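Local coordinates for protein pyrrolysyl-tRNA synthetase (Desulfitobacterium hafniense, PDB 3DSQ) that probably attaches pyrrolysine to its cognate tRNA using ATP, as a homodimeric class II aminoacyl-tRNA synthetase, at residues 126-131 and 156-161; 167-172 and 269-274; 171-176 and 255-260. All coordinates share one frame; numbering follows the deposited sequence.

Contact 1: 126-131 and 156-161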
ATOM      1  N   CYS B 126       8.660 -10.906 -10.487  1.00 29.65           N
ATOM      2  CA  CYS B 126       9.369  -9.749  -9.964  1.00 28.01           C
ATOM      3  C   CYS B 126       8.386  -8.745  -9.372  1.00 26.88           C
ATOM      4  O   CYS B 126       7.184  -8.819  -9.607  1.00 25.64           O
ATOM      5  CB  CYS B 126      10.172  -9.059 -11.072  1.00 29.74           C
ATOM      6  SG  CYS B 126       9.182  -8.242 -12.361  1.00 32.76           S
ATOM      7  N   LEU B 127       8.907  -7.806  -8.597  1.00 26.08           N
ATOM      8  CA  LEU B 127       8.066  -6.769  -8.019  1.00 25.08           C
ATOM      9  C   LEU B 127       7.830  -5.724  -9.099  1.00 24.36           C
ATOM     10  O   LEU B 127       8.766  -5.286  -9.776  1.00 24.93           O
ATOM     11  CB  LEU B 127       8.756  -6.129  -6.807  1.00 24.78           C
ATOM     12  CG  LEU B 127       8.893  -7.037  -5.583  1.00 24.55           C
ATOM     13  CD1 LEU B 127       9.617  -6.323  -4.454  1.00 25.44           C
ATOM     14  CD2 LEU B 127       7.503  -7.472  -5.145  1.00 29.61           C
ATOM     15  N   ARG B 128       6.575  -5.331  -9.272  1.00 24.51           N
ATOM     16  CA  ARG B 128       6.235  -4.338 -10.283  1.00 22.95           C
ATOM     17  C   ARG B 128       7.041  -3.054 -10.130  1.00 21.60           C
ATOM     18  O   ARG B 128       7.164  -2.517  -9.036  1.00 21.39           O
ATOM     19  CB  ARG B 128       4.731  -4.001 -10.223  1.00 25.16           C
ATOM     20  CG  ARG B 128       4.291  -3.235  -8.979  1.00 24.39           C
ATOM     21  CD  ARG B 128       2.776  -3.063  -8.947  1.00 24.94           C
ATOM     22  NE  ARG B 128       2.328  -2.301  -7.783  1.00 23.57           N
ATOM     23  CZ  ARG B 128       1.065  -2.248  -7.365  1.00 25.58           C
ATOM     24  NH1 ARG B 128       0.113  -2.926  -8.010  1.00 19.88           N
ATOM     25  NH2 ARG B 128       0.751  -1.500  -6.314  1.00 20.26           N
ATOM     26  N   PRO B 129       7.639  -2.571 -11.232  1.00 21.25           N
ATOM     27  CA  PRO B 129       8.424  -1.337 -11.204  1.00 24.00           C
ATOM     28  C   PRO B 129       7.489  -0.172 -11.527  1.00 24.03           C
ATOM     29  O   PRO B 129       7.829   0.982 -11.313  1.00 22.80           O
ATOM     30  CB  PRO B 129       9.454  -1.556 -12.308  1.00 22.92           C
ATOM     31  CG  PRO B 129       8.667  -2.287 -13.321  1.00 23.12           C
ATOM     32  CD  PRO B 129       7.894  -3.313 -12.483  1.00 21.65           C
ATOM     33  N   MET B 130       6.320  -0.489 -12.078  1.00 26.76           N
ATOM     34  CA  MET B 130       5.337   0.528 -12.423  1.00 27.91           C
ATOM     35  C   MET B 130       3.958  -0.117 -12.457  1.00 27.13           C
ATOM     36  O   MET B 130       3.839  -1.337 -12.399  1.00 26.35           O
ATOM     37  CB  MET B 130       5.658   1.178 -13.779  1.00 29.70           C
ATOM     38  CG  MET B 130       5.252   0.374 -15.000  1.00 35.39           C
ATOM     39  SD  MET B 130       6.430  -0.916 -15.479  1.00 43.60           S
ATOM     40  CE  MET B 130       7.325  -0.054 -16.760  1.00 38.16           C
ATOM     41  N   LEU B 131       2.919   0.706 -12.557  1.00 25.67           N
ATOM     42  CA  LEU B 131       1.546   0.215 -12.561  1.00 24.48           C
ATOM     43  C   LEU B 131       0.988  -0.085 -13.946  1.00 23.87           C
ATOM     44  O   LEU B 131       0.000  -0.797 -14.075  1.00 24.98           O
ATOM     45  CB  LEU B 131       0.636   1.243 -11.873  1.00 24.79           C
ATOM     46  CG  LEU B 131       0.926   1.564 -10.408  1.00 25.01           C
ATOM     47  CD1 LEU B 131       0.003   2.692  -9.956  1.00 24.79           C
ATOM     48  CD2 LEU B 131       0.722   0.309  -9.546  1.00 23.47           C
ATOM     49  N   GLY B 156      -0.394   2.926  -5.633  1.00 22.12           N
ATOM     50  CA  GLY B 156       0.216   1.796  -4.967  1.00 23.55           C
ATOM     51  C   GLY B 156       1.718   1.671  -5.078  1.00 22.58           C
ATOM     52  O   GLY B 156       2.361   2.243  -5.952  1.00 24.78           O
ATOM     53  N   THR B 157       2.261   0.877  -4.177  1.00 22.24           N
ATOM     54  CA  THR B 157       3.687   0.659  -4.087  1.00 23.32           C
ATOM     55  C   THR B 157       4.285   0.022  -5.331  1.00 21.42           C
ATOM     56  O   THR B 157       3.746  -0.938  -5.866  1.00 19.15           O
ATOM     57  CB  THR B 157       4.008  -0.217  -2.865  1.00 22.98           C
ATOM     58  OG1 THR B 157       3.385   0.359  -1.709  1.00 25.53           O
ATOM     59  CG2 THR B 157       5.526  -0.297  -2.630  1.00 20.94           C
ATOM     60  N   CYS B 158       5.387   0.612  -5.783  1.00 22.18           N
ATOM     61  CA  CYS B 158       6.152   0.135  -6.922  1.00 24.00           C
ATOM     62  C   CYS B 158       7.580   0.054  -6.405  1.00 23.09           C
ATOM     63  O   CYS B 158       7.910   0.672  -5.393  1.00 19.79           O
ATOM     64  CB  CYS B 158       6.039   1.087  -8.121  1.00 23.11           C
ATOM     65  SG  CYS B 158       4.430   0.957  -8.962  1.00 25.13           S
ATOM     66  N   TYR B 159       8.413  -0.720  -7.091  1.00 22.93           N
ATOM     67  CA  TYR B 159       9.776  -0.939  -6.650  1.00 25.77           C
ATOM     68  C   TYR B 159      10.806  -0.901  -7.775  1.00 26.89           C
ATOM     69  O   TYR B 159      10.588  -1.455  -8.851  1.00 25.76           O
ATOM     70  CB  TYR B 159       9.884  -2.308  -5.982  1.00 25.48           C
ATOM     71  CG  TYR B 159       8.847  -2.614  -4.929  1.00 25.75           C
ATOM     72  CD1 TYR B 159       7.520  -2.893  -5.279  1.00 23.53           C
ATOM     73  CD2 TYR B 159       9.203  -2.678  -3.581  1.00 24.67           C
ATOM     74  CE1 TYR B 159       6.580  -3.234  -4.308  1.00 23.59           C
ATOM     75  CE2 TYR B 159       8.274  -3.015  -2.606  1.00 23.37           C
ATOM     76  CZ  TYR B 159       6.970  -3.296  -2.969  1.00 24.81           C
ATOM     77  OH  TYR B 159       6.078  -3.697  -2.002  1.00 23.92           O
ATOM     78  N   ARG B 160      11.937  -0.269  -7.501  1.00 28.96           N
ATOM     79  CA  ARG B 160      13.032  -0.177  -8.465  1.00 32.89           C
ATOM     80  C   ARG B 160      14.348  -0.242  -7.704  1.00 33.26           C
ATOM     81  O   ARG B 160      14.493   0.389  -6.656  1.00 32.28           O
ATOM     82  CB  ARG B 160      12.956   1.134  -9.249  1.00 33.93           C
ATOM     83  CG  ARG B 160      11.843   1.185 -10.282  1.00 37.68           C
ATOM     84  CD  ARG B 160      11.735   2.574 -10.903  1.00 42.71           C
ATOM     85  NE  ARG B 160      10.721   2.647 -11.955  1.00 47.88           N
ATOM     86  CZ  ARG B 160      10.869   2.148 -13.180  1.00 49.36           C
ATOM     87  NH1 ARG B 160      11.998   1.533 -13.518  1.00 51.95           N
ATOM     88  NH2 ARG B 160       9.890   2.265 -14.071  1.00 48.69           N
ATOM     89  N   LYS B 161      15.297  -1.021  -8.219  1.00 36.38           N
ATOM     90  CA  LYS B 161      16.603  -1.151  -7.572  1.00 39.65           C
ATOM     91  C   LYS B 161      17.386   0.142  -7.735  1.00 41.42           C
ATOM     92  O   LYS B 161      18.289   0.438  -6.953  1.00 41.82           O
ATOM     93  CB  LYS B 161      17.379  -2.335  -8.156  1.00 40.50           C
ATOM     94  CG  LYS B 161      16.665  -3.662  -7.963  1.00 41.73           C
ATOM     95  CD  LYS B 161      17.609  -4.859  -8.034  1.00 45.41           C
ATOM     96  CE  LYS B 161      18.186  -5.063  -9.425  1.00 45.92           C
ATOM     97  NZ  LYS B 161      19.001  -6.318  -9.493  1.00 48.91           N
TER
HETATM   98  O   HOH W   1      11.106  -4.194  -8.946  1.00 24.37           O
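R128, in the loop after strand 125-127, grips the carbonyl oxygen of T157 on strand 150-159 with two nitrogens. NE donates to T157 O at 2.7 Å. NH2 adds a more bent bond to T157 O at 3.1 Å. The oxygen lies in the guanidinium plane, and both donors reach it from the same face of its own carbonyl plane. CG of R128 sits between the backbone N and the carbonyl carbon (chi1 69°), and the chain then runs extended to NE. L131 CD2 lies over the centre of one guanidinium face. The backbone joins in: Y159 N donates to R128 O at 2.9 Å.

Packing is close around this grip. C158 SG meets M130 CA at 3.6 Å and also touches L131 CD2. L127 CD1 stands over the centre of the Y159 ring in a CH-pi contact, 3.8 Å from the centroid. The Y159 hydroxyl bonds T96 of the second subunit, and R128 packs on R275 of that subunit, so this side of the contact faces the dimer interface. A water bridges the two backbones, bonding L127 O and Y159 O.

The side of M130 and R160 is looser and partly exposed. There R160 lays its guanidinium across P129 CB, with R160 CZ 4.1 Å from that carbon.

An alanine in place of R128 would probably leave T157 O without its two donors and E154 without its salt bridge to NH1. The E154 carboxylate probably offsets the charge of the buried guanidinium, while T157 O takes up two of its N-H groups. R128 thus ties the loop to what is, by sequence, the first strand of class II motif 2.

Contact 2: 167-172 and 269-274. With NA (sodium ion), chain D.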
ATOM      1  N   GLN B 167      18.179  11.323  -5.765  1.00 43.76           N
ATOM      2  CA  GLN B 167      17.802  10.451  -4.657  1.00 41.44           C
ATOM      3  C   GLN B 167      17.107   9.192  -5.159  1.00 38.27           C
ATOM      4  O   GLN B 167      16.669   9.140  -6.306  1.00 40.36           O
ATOM      5  CB  GLN B 167      16.891  11.201  -3.680  1.00 42.37           C
ATOM      6  CG  GLN B 167      17.559  12.389  -3.010  1.00 42.79           C
ATOM      7  CD  GLN B 167      16.700  13.009  -1.920  1.00 40.97           C
ATOM      8  OE1 GLN B 167      16.419  12.379  -0.903  1.00 41.62           O
ATOM      9  NE2 GLN B 167      16.278  14.249  -2.134  1.00 40.71           N
ATOM     10  N   HIS B 168      17.008   8.177  -4.302  1.00 35.43           N
ATOM     11  CA  HIS B 168      16.370   6.921  -4.690  1.00 30.98           C
ATOM     12  C   HIS B 168      15.544   6.266  -3.585  1.00 30.41           C
ATOM     13  O   HIS B 168      15.929   6.269  -2.415  1.00 31.71           O
ATOM     14  CB  HIS B 168      17.435   5.916  -5.156  1.00 29.16           C
ATOM     15  CG  HIS B 168      16.877   4.570  -5.520  1.00 25.94           C
ATOM     16  ND1 HIS B 168      16.200   4.340  -6.698  1.00 23.55           N
ATOM     17  CD2 HIS B 168      16.844   3.402  -4.834  1.00 25.83           C
ATOM     18  CE1 HIS B 168      15.771   3.090  -6.721  1.00 24.32           C
ATOM     19  NE2 HIS B 168      16.150   2.498  -5.603  1.00 25.72           N
ATOM     20  N   LEU B 169      14.402   5.704  -3.972  1.00 28.79           N
ATOM     21  CA  LEU B 169      13.531   4.974  -3.055  1.00 26.15           C
ATOM     22  C   LEU B 169      13.346   3.589  -3.671  1.00 26.18           C
ATOM     23  O   LEU B 169      12.935   3.483  -4.825  1.00 26.46           O
ATOM     24  CB  LEU B 169      12.157   5.646  -2.933  1.00 26.89           C
ATOM     25  CG  LEU B 169      11.976   6.899  -2.058  1.00 24.95           C
ATOM     26  CD1 LEU B 169      10.511   7.319  -2.098  1.00 24.13           C
ATOM     27  CD2 LEU B 169      12.391   6.611  -0.623  1.00 23.17           C
ATOM     28  N   ASN B 170      13.669   2.528  -2.938  1.00 26.41           N
ATOM     29  CA  ASN B 170      13.464   1.187  -3.480  1.00 25.83           C
ATOM     30  C   ASN B 170      11.970   0.927  -3.508  1.00 26.00           C
ATOM     31  O   ASN B 170      11.474   0.238  -4.386  1.00 25.95           O
ATOM     32  CB  ASN B 170      14.136   0.113  -2.617  1.00 25.49           C
ATOM     33  CG  ASN B 170      15.648   0.152  -2.712  1.00 26.93           C
ATOM     34  OD1 ASN B 170      16.213   0.401  -3.777  1.00 25.96           O
ATOM     35  ND2 ASN B 170      16.311  -0.103  -1.597  1.00 27.25           N
ATOM     36  N   GLU B 171      11.264   1.474  -2.521  1.00 24.79           N
ATOM     37  CA  GLU B 171       9.809   1.329  -2.420  1.00 24.95           C
ATOM     38  C   GLU B 171       9.205   2.716  -2.590  1.00 23.03           C
ATOM     39  O   GLU B 171       9.509   3.608  -1.822  1.00 19.99           O
ATOM     40  CB  GLU B 171       9.397   0.809  -1.035  1.00 27.29           C
ATOM     41  CG  GLU B 171       9.963  -0.529  -0.653  1.00 30.09           C
ATOM     42  CD  GLU B 171       9.359  -1.071   0.623  1.00 26.78           C
ATOM     43  OE1 GLU B 171       8.116  -1.134   0.715  1.00 25.82           O
ATOM     44  OE2 GLU B 171      10.131  -1.445   1.530  1.00 27.64           O
ATOM     45  N   PHE B 172       8.353   2.893  -3.587  1.00 22.91           N
ATOM     46  CA  PHE B 172       7.735   4.184  -3.801  1.00 22.40           C
ATOM     47  C   PHE B 172       6.256   4.016  -4.158  1.00 23.37           C
ATOM     48  O   PHE B 172       5.813   2.941  -4.579  1.00 22.69           O
ATOM     49  CB  PHE B 172       8.516   4.993  -4.858  1.00 20.02           C
ATOM     50  CG  PHE B 172       8.705   4.283  -6.187  1.00 20.26           C
ATOM     51  CD1 PHE B 172       7.821   4.501  -7.237  1.00 20.07           C
ATOM     52  CD2 PHE B 172       9.782   3.411  -6.389  1.00 21.08           C
ATOM     53  CE1 PHE B 172       7.992   3.870  -8.477  1.00 23.51           C
ATOM     54  CE2 PHE B 172       9.969   2.766  -7.632  1.00 15.95           C
ATOM     55  CZ  PHE B 172       9.080   2.993  -8.674  1.00 21.01           C
ATOM     56  N   HIS B 269      14.994  15.185   2.391  1.00 34.50           N
ATOM     57  CA  HIS B 269      15.091  13.804   1.934  1.00 33.77           C
ATOM     58  C   HIS B 269      13.741  13.298   1.436  1.00 32.98           C
ATOM     59  O   HIS B 269      12.705  13.517   2.076  1.00 30.60           O
ATOM     60  CB  HIS B 269      15.577  12.890   3.064  1.00 36.48           C
ATOM     61  CG  HIS B 269      17.042  12.998   3.359  1.00 40.31           C
ATOM     62  ND1 HIS B 269      17.995  13.153   2.373  1.00 40.98           N
ATOM     63  CD2 HIS B 269      17.724  12.881   4.525  1.00 40.02           C
ATOM     64  CE1 HIS B 269      19.198  13.125   2.919  1.00 39.96           C
ATOM     65  NE2 HIS B 269      19.061  12.959   4.222  1.00 40.01           N
ATOM     66  N   VAL B 270      13.745  12.609   0.300  1.00 30.78           N
ATOM     67  CA  VAL B 270      12.493  12.081  -0.229  1.00 28.76           C
ATOM     68  C   VAL B 270      12.016  10.963   0.707  1.00 28.30           C
ATOM     69  O   VAL B 270      10.837  10.586   0.703  1.00 25.74           O
ATOM     70  CB  VAL B 270      12.673  11.537  -1.672  1.00 29.74           C
ATOM     71  CG1 VAL B 270      13.497  10.251  -1.653  1.00 24.68           C
ATOM     72  CG2 VAL B 270      11.304  11.316  -2.324  1.00 26.45           C
ATOM     73  N   GLN B 271      12.941  10.443   1.512  1.00 26.37           N
ATOM     74  CA  GLN B 271      12.628   9.381   2.471  1.00 25.98           C
ATOM     75  C   GLN B 271      11.763   9.902   3.615  1.00 25.22           C
ATOM     76  O   GLN B 271      11.016   9.147   4.232  1.00 23.23           O
ATOM     77  CB  GLN B 271      13.906   8.800   3.095  1.00 29.36           C
ATOM     78  CG  GLN B 271      14.750   7.871   2.216  1.00 32.96           C
ATOM     79  CD  GLN B 271      15.512   8.599   1.117  1.00 35.38           C
ATOM     80  OE1 GLN B 271      15.748   9.810   1.192  1.00 35.71           O
ATOM     81  NE2 GLN B 271      15.919   7.852   0.091  1.00 36.86           N
ATOM     82  N   SER B 272      11.882  11.191   3.914  1.00 24.66           N
ATOM     83  CA  SER B 272      11.127  11.787   5.010  1.00 25.00           C
ATOM     84  C   SER B 272       9.632  11.420   5.072  1.00 21.62           C
ATOM     85  O   SER B 272       9.061  11.293   6.152  1.00 22.17           O
ATOM     86  CB  SER B 272      11.314  13.307   4.978  1.00 24.36           C
ATOM     87  OG  SER B 272      10.102  13.971   5.244  1.00 30.12           O
ATOM     88  N   MET B 273       8.993  11.221   3.931  1.00 22.25           N
ATOM     89  CA  MET B 273       7.573  10.882   3.965  1.00 24.28           C
ATOM     90  C   MET B 273       7.214   9.562   3.285  1.00 23.76           C
ATOM     91  O   MET B 273       6.047   9.260   3.057  1.00 22.43           O
ATOM     92  CB  MET B 273       6.751  12.046   3.389  1.00 25.05           C
ATOM     93  CG  MET B 273       6.740  13.252   4.316  1.00 25.00           C
ATOM     94  SD  MET B 273       5.968  14.768   3.677  1.00 29.78           S
ATOM     95  CE  MET B 273       7.334  15.478   2.867  1.00 25.45           C
ATOM     96  N   ALA B 274       8.227   8.752   3.003  1.00 23.74           N
ATOM     97  CA  ALA B 274       8.002   7.466   2.364  1.00 21.92           C
ATOM     98  C   ALA B 274       7.768   6.397   3.422  1.00 19.79           C
ATOM     99  O   ALA B 274       7.813   6.676   4.620  1.00 21.72           O
ATOM    100  CB  ALA B 274       9.221   7.104   1.509  1.00 23.13           C
TER
HETATM  101 NA    NA D 289      14.542   9.214  -7.931  1.00 53.47          NA
HETATM  102  O   HOH W   2      18.042  10.729   0.139  1.00 34.48           O
HETATM  103  O   HOH W   3      18.601   8.819  -1.628  1.00 36.22           O
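The sodium site of this chain lies on the loop joining the two motif 2 strands of the class II synthetase fold, and the returning end of that loop, Q167 to L169, packs on V270, Q271 and A274. Q167 O binds the ion at 2.7 Å, and S163 and Q164 complete the protein ligands. The side chain of Q167 runs extended beyond CG to the other segment. Its OE1 accepts from V270 N at 2.9 Å, almost straight at the hydrogen (169°), with the donor 32° out of the amide carbonyl plane. Q167 NE2 bonds Q268 O, so both ends of the amide are held and its rotation is fixed.

Q271 OE1 comes within 3.4 Å of Q167 OE1. Both are acceptors, and a water that donates to each one mediates between them. The Q271 chain bends at its second torsion (chi2 73°). The Q271 and L169 side chains slide past each other in opposite directions, with Q271 NE2 3.8 Å from L169 CD2.

L169 carries the apolar part. It meets V270 tip to tip, CG to CG1 at 3.7 Å, and its CD1 touches A274 CB at 3.8 Å.

The chemistry divides Q167 in two: its backbone carbonyl binds the ion and its side-chain amide holds the 269-274 segment. The sodium would probably polarise the 167-168 peptide and make H168 N a stronger donor to the water it meets at 3.2 Å.

Contact 3: 171-176 and 255-260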
ATOM      1  N   GLU B 171      11.264   1.474  -2.521  1.00 24.79           N
ATOM      2  CA  GLU B 171       9.809   1.329  -2.420  1.00 24.95           C
ATOM      3  C   GLU B 171       9.205   2.716  -2.590  1.00 23.03           C
ATOM      4  O   GLU B 171       9.509   3.608  -1.822  1.00 19.99           O
ATOM      5  CB  GLU B 171       9.397   0.809  -1.035  1.00 27.29           C
ATOM      6  CG  GLU B 171       9.963  -0.529  -0.653  1.00 30.09           C
ATOM      7  CD  GLU B 171       9.359  -1.071   0.623  1.00 26.78           C
ATOM      8  OE1 GLU B 171       8.116  -1.134   0.715  1.00 25.82           O
ATOM      9  OE2 GLU B 171      10.131  -1.445   1.530  1.00 27.64           O
ATOM     10  N   PHE B 172       8.353   2.893  -3.587  1.00 22.91           N
ATOM     11  CA  PHE B 172       7.735   4.184  -3.801  1.00 22.40           C
ATOM     12  C   PHE B 172       6.256   4.016  -4.158  1.00 23.37           C
ATOM     13  O   PHE B 172       5.813   2.941  -4.579  1.00 22.69           O
ATOM     14  CB  PHE B 172       8.516   4.993  -4.858  1.00 20.02           C
ATOM     15  CG  PHE B 172       8.705   4.283  -6.187  1.00 20.26           C
ATOM     16  CD1 PHE B 172       7.821   4.501  -7.237  1.00 20.07           C
ATOM     17  CD2 PHE B 172       9.782   3.411  -6.389  1.00 21.08           C
ATOM     18  CE1 PHE B 172       7.992   3.870  -8.477  1.00 23.51           C
ATOM     19  CE2 PHE B 172       9.969   2.766  -7.632  1.00 15.95           C
ATOM     20  CZ  PHE B 172       9.080   2.993  -8.674  1.00 21.01           C
ATOM     21  N   THR B 173       5.488   5.075  -3.943  1.00 23.16           N
ATOM     22  CA  THR B 173       4.060   5.039  -4.203  1.00 18.86           C
ATOM     23  C   THR B 173       3.757   5.790  -5.483  1.00 20.85           C
ATOM     24  O   THR B 173       4.138   6.950  -5.645  1.00 23.14           O
ATOM     25  CB  THR B 173       3.272   5.685  -3.042  1.00 20.55           C
ATOM     26  OG1 THR B 173       3.796   5.222  -1.788  1.00 19.95           O
ATOM     27  CG2 THR B 173       1.784   5.318  -3.128  1.00 17.96           C
ATOM     28  N   MET B 174       3.067   5.115  -6.391  1.00 21.24           N
ATOM     29  CA  MET B 174       2.689   5.693  -7.666  1.00 24.39           C
ATOM     30  C   MET B 174       1.187   5.833  -7.758  1.00 23.71           C
ATOM     31  O   MET B 174       0.440   4.985  -7.265  1.00 21.37           O
ATOM     32  CB  MET B 174       3.135   4.807  -8.840  1.00 24.12           C
ATOM     33  CG  MET B 174       4.622   4.819  -9.124  1.00 30.28           C
ATOM     34  SD  MET B 174       5.225   6.448  -9.610  1.00 32.75           S
ATOM     35  CE  MET B 174       6.002   6.900  -8.135  1.00 36.43           C
ATOM     36  N   LEU B 175       0.773   6.934  -8.375  1.00 26.19           N
ATOM     37  CA  LEU B 175      -0.623   7.215  -8.651  1.00 28.05           C
ATOM     38  C   LEU B 175      -0.585   7.196 -10.168  1.00 27.60           C
ATOM     39  O   LEU B 175       0.242   7.866 -10.775  1.00 30.01           O
ATOM     40  CB  LEU B 175      -1.038   8.613  -8.180  1.00 29.14           C
ATOM     41  CG  LEU B 175      -2.218   9.227  -8.967  1.00 30.47           C
ATOM     42  CD1 LEU B 175      -3.448   8.342  -8.858  1.00 28.79           C
ATOM     43  CD2 LEU B 175      -2.523  10.632  -8.453  1.00 32.24           C
ATOM     44  N   ASN B 176      -1.442   6.407 -10.788  1.00 28.76           N
ATOM     45  CA  ASN B 176      -1.451   6.371 -12.235  1.00 31.13           C
ATOM     46  C   ASN B 176      -2.899   6.408 -12.645  1.00 30.21           C
ATOM     47  O   ASN B 176      -3.619   5.450 -12.417  1.00 30.00           O
ATOM     48  CB  ASN B 176      -0.800   5.087 -12.759  1.00 32.04           C
ATOM     49  CG  ASN B 176      -0.525   5.141 -14.250  1.00 36.58           C
ATOM     50  OD1 ASN B 176      -1.329   5.659 -15.029  1.00 36.26           O
ATOM     51  ND2 ASN B 176       0.613   4.592 -14.657  1.00 37.99           N
ATOM     52  N   PHE B 255       2.194   9.766 -11.185  1.00 29.59           N
ATOM     53  CA  PHE B 255       2.865  10.605 -10.194  1.00 29.24           C
ATOM     54  C   PHE B 255       3.605   9.797  -9.122  1.00 28.89           C
ATOM     55  O   PHE B 255       3.191   8.701  -8.751  1.00 27.87           O
ATOM     56  CB  PHE B 255       1.859  11.492  -9.436  1.00 31.18           C
ATOM     57  CG  PHE B 255       1.004  12.377 -10.308  1.00 33.85           C
ATOM     58  CD1 PHE B 255       0.074  11.833 -11.191  1.00 34.55           C
ATOM     59  CD2 PHE B 255       1.069  13.766 -10.179  1.00 36.79           C
ATOM     60  CE1 PHE B 255      -0.788  12.658 -11.925  1.00 36.02           C
ATOM     61  CE2 PHE B 255       0.212  14.599 -10.910  1.00 37.52           C
ATOM     62  CZ  PHE B 255      -0.719  14.038 -11.782  1.00 36.32           C
ATOM     63  N   GLY B 256       4.697  10.365  -8.623  1.00 27.71           N
ATOM     64  CA  GLY B 256       5.428   9.754  -7.525  1.00 27.10           C
ATOM     65  C   GLY B 256       4.942  10.560  -6.328  1.00 25.54           C
ATOM     66  O   GLY B 256       5.235  11.737  -6.246  1.00 25.05           O
ATOM     67  N   LEU B 257       4.186   9.952  -5.416  1.00 25.58           N
ATOM     68  CA  LEU B 257       3.646  10.703  -4.281  1.00 27.24           C
ATOM     69  C   LEU B 257       4.662  11.217  -3.263  1.00 27.14           C
ATOM     70  O   LEU B 257       4.508  12.335  -2.753  1.00 25.45           O
ATOM     71  CB  LEU B 257       2.556   9.886  -3.565  1.00 24.28           C
ATOM     72  CG  LEU B 257       1.364   9.493  -4.443  1.00 27.21           C
ATOM     73  CD1 LEU B 257       0.243   8.968  -3.567  1.00 25.70           C
ATOM     74  CD2 LEU B 257       0.877  10.698  -5.259  1.00 26.40           C
ATOM     75  N   GLU B 258       5.685  10.420  -2.951  1.00 24.63           N
ATOM     76  CA  GLU B 258       6.691  10.878  -1.998  1.00 25.61           C
ATOM     77  C   GLU B 258       7.394  12.083  -2.600  1.00 27.70           C
ATOM     78  O   GLU B 258       7.678  13.064  -1.909  1.00 27.04           O
ATOM     79  CB  GLU B 258       7.733   9.788  -1.678  1.00 24.87           C
ATOM     80  CG  GLU B 258       7.207   8.570  -0.906  1.00 21.93           C
ATOM     81  CD  GLU B 258       6.531   7.555  -1.808  1.00 19.54           C
ATOM     82  OE1 GLU B 258       6.555   7.758  -3.039  1.00 18.63           O
ATOM     83  OE2 GLU B 258       5.982   6.555  -1.294  1.00 22.71           O
ATOM     84  N   ARG B 259       7.666  12.018  -3.898  1.00 29.18           N
ATOM     85  CA  ARG B 259       8.332  13.122  -4.564  1.00 31.51           C
ATOM     86  C   ARG B 259       7.421  14.355  -4.579  1.00 31.05           C
ATOM     87  O   ARG B 259       7.885  15.478  -4.411  1.00 28.86           O
ATOM     88  CB  ARG B 259       8.725  12.729  -5.988  1.00 33.66           C
ATOM     89  CG  ARG B 259       9.437  13.835  -6.726  1.00 39.61           C
ATOM     90  CD  ARG B 259      10.002  13.374  -8.059  1.00 45.64           C
ATOM     91  NE  ARG B 259      10.607  14.496  -8.774  1.00 50.96           N
ATOM     92  CZ  ARG B 259      11.277  14.390  -9.917  1.00 53.03           C
ATOM     93  NH1 ARG B 259      11.437  13.203 -10.489  1.00 53.24           N
ATOM     94  NH2 ARG B 259      11.790  15.476 -10.487  1.00 53.50           N
ATOM     95  N   LEU B 260       6.127  14.139  -4.789  1.00 31.42           N
ATOM     96  CA  LEU B 260       5.174  15.241  -4.784  1.00 31.29           C
ATOM     97  C   LEU B 260       5.222  15.887  -3.411  1.00 30.94           C
ATOM     98  O   LEU B 260       5.354  17.102  -3.291  1.00 31.87           O
ATOM     99  CB  LEU B 260       3.745  14.746  -5.039  1.00 32.84           C
ATOM    100  CG  LEU B 260       3.163  14.620  -6.452  1.00 36.77           C
ATOM    101  CD1 LEU B 260       1.645  14.497  -6.323  1.00 36.47           C
ATOM    102  CD2 LEU B 260       3.490  15.844  -7.300  1.00 36.27           C
TER
HETATM  103  O   HOH W   4       7.825   4.616   0.015  1.00 26.51           O
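E258 and T173 join motif 3 to motif 2 of the class II synthetase fold, here strand 250-256 with helix 257-265 against strand 171-180. The E258 carboxylate grips T173 through both its oxygens. T173 N donates to E258 OE1 at 3.0 Å, nearly straight (172°) and on the syn lone pair of that oxygen. T173 OG1 donates to E258 OE2 at 2.6 Å, also on the syn side but 27° out of the carboxylate plane. T173 N also makes a weak bond to E258 OE2. The two side chains cross at about a right angle. E258 bends at its second torsion (chi2 82°), which turns CD back to the strand.

Beside this grip the strands pair antiparallel. L175 and F255 form a hydrogen-bonded pair: L175 N donates to F255 O at 3.0 Å, and F255 N returns a bond to L175 O at 2.8 Å. M174 and G256 are the next, non-hydrogen-bonded pair. The ladder then runs into the helix, where L257 N donates to T173 O at 3.0 Å. G256 is the N-cap residue, and its carbonyl accepts from L260 N in the first turn.

L175 and F255 send their side chains the same way, side by side, with L175 CD2 4.0 Å from F255 CD1. L257 packs near them: its CD1 touches T173 CG2 and its CD2 touches L175 CB.

Farther out, L80 of helix 72-85 packs on both L175 and L257. V198 of helix 187-201 packs on L175 and F255. The carboxylate has one more donor: a water bonds E258 OE2 at 3.0 Å and E171 O at 2.7 Å.

Overall arrangement
All three contacts are built on the motif 2 hairpin of the class II core, strands 150-159 and 171-180. Contact 1 holds its first strand; contacts 2 and 3 share E171 and F172 on its second. C158 N lies 2.7 Å from F172 O, a probable hydrogen bond. The F172 ring reaches contact 1, with CZ 3.5 Å from R160 CD; the centres of contacts 1 and 3 are about 11 Å apart. Contacts 2 and 3, about 9 Å apart between centres, meet at E258, whose CG is 3.5 Å from A274 CB. In class II synthetases motifs 2 and 3 line the ATP site, so contacts 2 and 3 probably lie beside it. The sodium ion touches contact 2 directly.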